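Local coordinates for protein 5-carboxymethyl-2-hydroxymuconate semialdehyde dehydrogenase (Thermus thermophilus, PDB 2D4E) that probably oxidises 5-carboxymethyl-2-hydroxymuconate semialdehyde to the corresponding acid with NAD as the hydride acceptor, as a member of the aldehyde dehydrogenase family, at residues 390-395 and 412-417; 280-285 and 312-317. All coordinates share one frame; numbering follows the deposited sequence.

Contact 1: 390-395 and 412-417; sequences NYLLPT and GPVLVA
Thr395 O accepts the shortest bond between 390-395 and 412-417, from Leu415 N at 2.8 Å with 162° at the hydrogen. The same oxygen receives a CA-H...O contact from Val414 CA, 3.5 Å away. Thr395 N of the same residue gives its hydrogen to Pro413 O at 2.9 Å, so both backbone polar atoms of Thr395 are used on the neighbouring segment, on the two flanks of Val414. Pro413 is the centre of an inverse gamma turn, in which Val414 N bonds to Gly412 O; strand 414-420 starts straight after it. Side chains of Thr395 and Val414 project on the same face of the sheet, where Thr395 CB meets Val414 CG2. Thr395 OG1, anti to its own carbonyl carbon (chi1 -55°), turns back along its segment to donate to Leu393 O at 2.8 Å and also bonds Gly374 N. Leu392 reaches over with one branch: CG is anti to the backbone N (chi1 -178°), and CD2 packs 4.0 Å from Pro413 CG and 4.1 Å from Val414 CG2. Helix 350-365 covers Leu392 through Leu353, Val356 and Leu357, whereas Phe298 of helix 286-298 touches Pro394 and Pro413. The arrangement is a parallel beta bridge where strands 395-398 and 414-420 begin side by side, in the mixed sheet of the catalytic domain of the aldehyde dehydrogenase fold.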
loop_
_atom_site.group_PDB
_atom_site.type_symbol
_atom_site.label_atom_id
_atom_site.label_comp_id
_atom_site.label_asym_id
_atom_site.label_seq_id
_atom_site.Cartn_x
_atom_site.Cartn_y
_atom_site.Cartn_z
ATOM N N ASN C 390 43.719 -21.638 9.352
ATOM C CA ASN C 390 42.562 -22.466 9.684
ATOM C C ASN C 390 41.855 -22.972 8.424
ATOM O O ASN C 390 40.656 -22.765 8.252
ATOM C CB ASN C 390 41.592 -21.650 10.528
ATOM C CG ASN C 390 42.281 -20.948 11.673
ATOM O OD1 ASN C 390 42.922 -21.587 12.502
ATOM N ND2 ASN C 390 42.157 -19.625 11.723
ATOM N N TYR C 391 42.602 -23.649 7.555
ATOM C CA TYR C 391 42.049 -24.154 6.304
ATOM C C TYR C 391 41.385 -25.524 6.382
ATOM O O TYR C 391 41.971 -26.496 6.869
ATOM C CB TYR C 391 43.133 -24.196 5.224
ATOM C CG TYR C 391 43.731 -22.847 4.874
ATOM C CD1 TYR C 391 44.812 -22.324 5.597
ATOM C CD2 TYR C 391 43.223 -22.097 3.818
ATOM C CE1 TYR C 391 45.370 -21.083 5.267
ATOM C CE2 TYR C 391 43.772 -20.861 3.481
ATOM C CZ TYR C 391 44.841 -20.358 4.205
ATOM O OH TYR C 391 45.361 -19.125 3.867
ATOM N N LEU C 392 40.156 -25.590 5.885
ATOM C CA LEU C 392 39.409 -26.837 5.864
ATOM C C LEU C 392 39.100 -27.162 4.411
ATOM O O LEU C 392 38.747 -26.278 3.630
ATOM C CB LEU C 392 38.093 -26.712 6.637
ATOM C CG LEU C 392 37.295 -28.026 6.667
ATOM C CD1 LEU C 392 37.991 -29.021 7.599
ATOM C CD2 LEU C 392 35.871 -27.774 7.127
ATOM N N LEU C 393 39.248 -28.428 4.047
ATOM C CA LEU C 393 38.956 -28.847 2.687
ATOM C C LEU C 393 37.445 -28.854 2.464
ATOM O O LEU C 393 36.676 -29.224 3.358
ATOM C CB LEU C 393 39.508 -30.249 2.431
ATOM C CG LEU C 393 41.018 -30.475 2.384
ATOM C CD1 LEU C 393 41.292 -31.973 2.393
ATOM C CD2 LEU C 393 41.602 -29.826 1.133
ATOM N N PRO C 394 36.995 -28.410 1.279
ATOM C CA PRO C 394 35.553 -28.426 1.029
ATOM C C PRO C 394 35.127 -29.876 1.290
ATOM O O PRO C 394 35.770 -30.814 0.814
ATOM C CB PRO C 394 35.472 -28.021 -0.433
ATOM C CG PRO C 394 36.563 -26.982 -0.521
ATOM C CD PRO C 394 37.704 -27.635 0.237
ATOM N N THR C 395 34.054 -30.050 2.052
ATOM C CA THR C 395 33.585 -31.375 2.452
ATOM C C THR C 395 32.166 -31.742 2.014
ATOM O O THR C 395 31.253 -30.923 2.087
ATOM C CB THR C 395 33.684 -31.488 3.995
ATOM O OG1 THR C 395 35.027 -31.189 4.400
ATOM C CG2 THR C 395 33.306 -32.892 4.479
ATOM N N GLY C 412 30.435 -23.876 7.911
ATOM C CA GLY C 412 31.731 -24.132 7.324
ATOM C C GLY C 412 31.489 -24.741 5.961
ATOM O O GLY C 412 30.334 -25.017 5.613
ATOM N N PRO C 413 32.540 -24.969 5.162
ATOM C CA PRO C 413 32.333 -25.554 3.833
ATOM C C PRO C 413 32.045 -27.051 3.910
ATOM O O PRO C 413 32.827 -27.875 3.428
ATOM C CB PRO C 413 33.639 -25.223 3.115
ATOM C CG PRO C 413 34.648 -25.303 4.224
ATOM C CD PRO C 413 33.955 -24.619 5.381
ATOM N N VAL C 414 30.915 -27.388 4.528
ATOM C CA VAL C 414 30.499 -28.777 4.698
ATOM C C VAL C 414 29.081 -28.977 4.182
ATOM O O VAL C 414 28.148 -28.312 4.630
ATOM C CB VAL C 414 30.532 -29.206 6.183
ATOM C CG1 VAL C 414 30.098 -30.668 6.304
ATOM C CG2 VAL C 414 31.933 -29.013 6.767
ATOM N N LEU C 415 28.926 -29.913 3.256
ATOM C CA LEU C 415 27.625 -30.195 2.660
ATOM C C LEU C 415 27.161 -31.613 2.948
ATOM O O LEU C 415 27.973 -32.538 3.027
ATOM C CB LEU C 415 27.692 -30.003 1.144
ATOM C CG LEU C 415 26.417 -30.300 0.341
ATOM C CD1 LEU C 415 25.382 -29.208 0.608
ATOM C CD2 LEU C 415 26.743 -30.355 -1.148
ATOM N N VAL C 416 25.853 -31.776 3.117
ATOM C CA VAL C 416 25.277 -33.093 3.339
ATOM C C VAL C 416 24.192 -33.305 2.285
ATOM O O VAL C 416 23.237 -32.541 2.204
ATOM C CB VAL C 416 24.682 -33.246 4.771
ATOM C CG1 VAL C 416 23.572 -32.232 5.007
ATOM C CG2 VAL C 416 24.150 -34.658 4.952
ATOM N N ALA C 417 24.383 -34.326 1.454
ATOM C CA ALA C 417 23.448 -34.673 0.385
ATOM C C ALA C 417 22.455 -35.726 0.887
ATOM O O ALA C 417 22.850 -36.738 1.467
ATOM C CB ALA C 417 24.218 -35.209 -0.817
#

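Contact 2: 280-285 and 312-317; sequences VFADAD and LVEEKI
Val280 and Val313 form a parallel beta bridge, their CA atoms 4.9 Å apart, at the C-terminal ends of strands 277-280 and 310-314, neighbours in the mixed sheet of the aldehyde dehydrogenase catalytic domain. Helix 286-298 lies between them in the chain, giving a beta-alpha-beta crossover. Val280 N bonds Leu312 O at 2.8 Å, and Val280 O takes Glu314 N at 3.1 Å, both nearly straight. Beyond the bridge, 280-285 folds into a type I turn from Phe281 to Ala284, while 312-317 enters helix 315-331. Here a side chain continues the pairing: Glu314, with CG anti to its backbone N (chi1 -166°) and an extended chain, brings OE1 to 2.8 Å from Ala282 N. The N-H meets the anti side of the carboxylate, 26° out of its plane, in a bond almost straight at the hydrogen. Glu314 OE1 also lies 3.7 Å from Phe281 CD1, the ring and carboxylate planes standing 75° apart. An alanine in place of Glu314 would probably leave Ala282 N without this acceptor and the turn freer to shift away from the helix start. On the side toward helices 286-298 and 315-331, Ile317 CD1 packs against the turn's backbone at Ala282 CA, 4.3 Å from Val280 CG1, with Leu286 touching both Ile317 and Val280. The methyl of Ala282 fits among three side chains: Ala282 CB is near Glu314 OE1, 3.9 Å from Ile317 CG2 and 3.6 Å from Lys316 CD, where the aliphatic part of the lysine passes alongside.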
loop_
_atom_site.group_PDB
_atom_site.type_symbol
_atom_site.label_atom_id
_atom_site.label_comp_id
_atom_site.label_asym_id
_atom_site.label_seq_id
_atom_site.Cartn_x
_atom_site.Cartn_y
_atom_site.Cartn_z
ATOM N N VAL C 280 16.906 -30.409 -5.716
ATOM C CA VAL C 280 17.144 -30.556 -7.141
ATOM C C VAL C 280 16.313 -31.692 -7.700
ATOM O O VAL C 280 16.469 -32.849 -7.297
ATOM C CB VAL C 280 18.627 -30.832 -7.434
ATOM C CG1 VAL C 280 18.847 -30.933 -8.942
ATOM C CG2 VAL C 280 19.489 -29.712 -6.846
ATOM N N PHE C 281 15.419 -31.353 -8.622
ATOM C CA PHE C 281 14.556 -32.343 -9.259
ATOM C C PHE C 281 15.151 -32.798 -10.588
ATOM O O PHE C 281 15.872 -32.045 -11.254
ATOM C CB PHE C 281 13.162 -31.762 -9.476
ATOM C CG PHE C 281 12.364 -31.630 -8.212
ATOM C CD1 PHE C 281 11.534 -32.666 -7.787
ATOM C CD2 PHE C 281 12.465 -30.481 -7.426
ATOM C CE1 PHE C 281 10.814 -32.560 -6.594
ATOM C CE2 PHE C 281 11.752 -30.363 -6.231
ATOM C CZ PHE C 281 10.923 -31.408 -5.814
ATOM N N ALA C 282 14.840 -34.032 -10.965
ATOM C CA ALA C 282 15.350 -34.615 -12.197
ATOM C C ALA C 282 15.033 -33.821 -13.464
ATOM O O ALA C 282 15.735 -33.949 -14.459
ATOM C CB ALA C 282 14.827 -36.036 -12.333
ATOM N N ASP C 283 13.996 -32.989 -13.426
ATOM C CA ASP C 283 13.592 -32.227 -14.610
ATOM C C ASP C 283 14.187 -30.826 -14.733
ATOM O O ASP C 283 13.854 -30.090 -15.658
ATOM C CB ASP C 283 12.066 -32.104 -14.641
ATOM C CG ASP C 283 11.552 -31.006 -13.715
ATOM O OD1 ASP C 283 12.228 -30.717 -12.705
ATOM O OD2 ASP C 283 10.472 -30.440 -13.992
ATOM N N ALA C 284 15.058 -30.451 -13.809
ATOM C CA ALA C 284 15.637 -29.117 -13.835
ATOM C C ALA C 284 16.845 -29.009 -14.743
ATOM O O ALA C 284 17.341 -30.006 -15.263
ATOM C CB ALA C 284 16.022 -28.696 -12.423
ATOM N N ASP C 285 17.298 -27.781 -14.949
ATOM C CA ASP C 285 18.496 -27.542 -15.742
ATOM C C ASP C 285 19.598 -27.970 -14.772
ATOM O O ASP C 285 19.977 -27.207 -13.881
ATOM C CB ASP C 285 18.625 -26.054 -16.062
ATOM C CG ASP C 285 19.840 -25.748 -16.904
ATOM O OD1 ASP C 285 20.885 -26.390 -16.683
ATOM O OD2 ASP C 285 19.755 -24.858 -17.773
ATOM N N LEU C 312 19.127 -31.743 -1.227
ATOM C CA LEU C 312 18.129 -32.790 -1.426
ATOM C C LEU C 312 18.024 -33.065 -2.915
ATOM O O LEU C 312 17.648 -32.187 -3.688
ATOM C CB LEU C 312 16.777 -32.340 -0.866
ATOM C CG LEU C 312 16.698 -32.367 0.664
ATOM C CD1 LEU C 312 15.578 -31.455 1.175
ATOM C CD2 LEU C 312 16.470 -33.801 1.109
ATOM N N VAL C 313 18.358 -34.288 -3.317
ATOM C CA VAL C 313 18.331 -34.656 -4.722
ATOM C C VAL C 313 17.403 -35.835 -4.984
ATOM O O VAL C 313 17.445 -36.838 -4.274
ATOM C CB VAL C 313 19.751 -35.011 -5.212
ATOM C CG1 VAL C 313 19.740 -35.278 -6.711
ATOM C CG2 VAL C 313 20.715 -33.879 -4.865
ATOM N N GLU C 314 16.560 -35.703 -6.001
ATOM C CA GLU C 314 15.623 -36.766 -6.354
ATOM C C GLU C 314 16.438 -38.034 -6.616
ATOM O O GLU C 314 17.461 -37.994 -7.303
ATOM C CB GLU C 314 14.823 -36.368 -7.594
ATOM C CG GLU C 314 13.598 -37.230 -7.853
ATOM C CD GLU C 314 12.699 -36.655 -8.938
ATOM O OE1 GLU C 314 13.011 -35.561 -9.472
ATOM O OE2 GLU C 314 11.674 -37.296 -9.253
ATOM N N GLU C 315 15.978 -39.149 -6.056
ATOM C CA GLU C 315 16.662 -40.433 -6.166
ATOM C C GLU C 315 17.180 -40.857 -7.532
ATOM O O GLU C 315 18.339 -41.261 -7.651
ATOM C CB GLU C 315 15.771 -41.547 -5.605
ATOM C CG GLU C 315 15.527 -41.434 -4.108
ATOM C CD GLU C 315 14.681 -42.567 -3.557
ATOM O OE1 GLU C 315 14.409 -42.560 -2.335
ATOM O OE2 GLU C 315 14.287 -43.462 -4.339
ATOM N N LYS C 316 16.337 -40.766 -8.559
ATOM C CA LYS C 316 16.725 -41.196 -9.901
ATOM C C LYS C 316 17.956 -40.506 -10.480
ATOM O O LYS C 316 18.504 -40.968 -11.478
ATOM C CB LYS C 316 15.549 -41.046 -10.876
ATOM C CG LYS C 316 15.146 -39.604 -11.169
ATOM C CD LYS C 316 14.018 -39.519 -12.197
ATOM C CE LYS C 316 12.701 -40.040 -11.641
ATOM N NZ LYS C 316 11.572 -39.856 -12.603
ATOM N N ILE C 317 18.393 -39.406 -9.872
ATOM C CA ILE C 317 19.577 -38.703 -10.367
ATOM C C ILE C 317 20.589 -38.458 -9.263
ATOM O O ILE C 317 21.609 -37.803 -9.482
ATOM C CB ILE C 317 19.230 -37.332 -10.970
ATOM C CG1 ILE C 317 18.522 -36.467 -9.919
ATOM C CG2 ILE C 317 18.397 -37.515 -12.225
ATOM C CD1 ILE C 317 18.551 -34.979 -10.221
#

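How the contacts relate
Contacts 1 and 2 belong to the same mixed sheet, in which strands 414-420 and 310-314 are neighbours; they lie about 22 Å apart, centre to centre, and do not touch. Each holds a single parallel bridge, but at contrary ends of the strands: contact 1 where its pair begins, contact 2 where its pair finishes. Contact 1 is buried, and its side chains meet across the segments through carbon atoms, without a charged group. Contact 2, farther from the chain's centre, is only partly buried and adds a carboxylate-to-backbone bond and a lysine's aliphatic chain. Helix 286-298 packs on both, through Phe298 and Ile297 at contact 1 and Leu286 at contact 2.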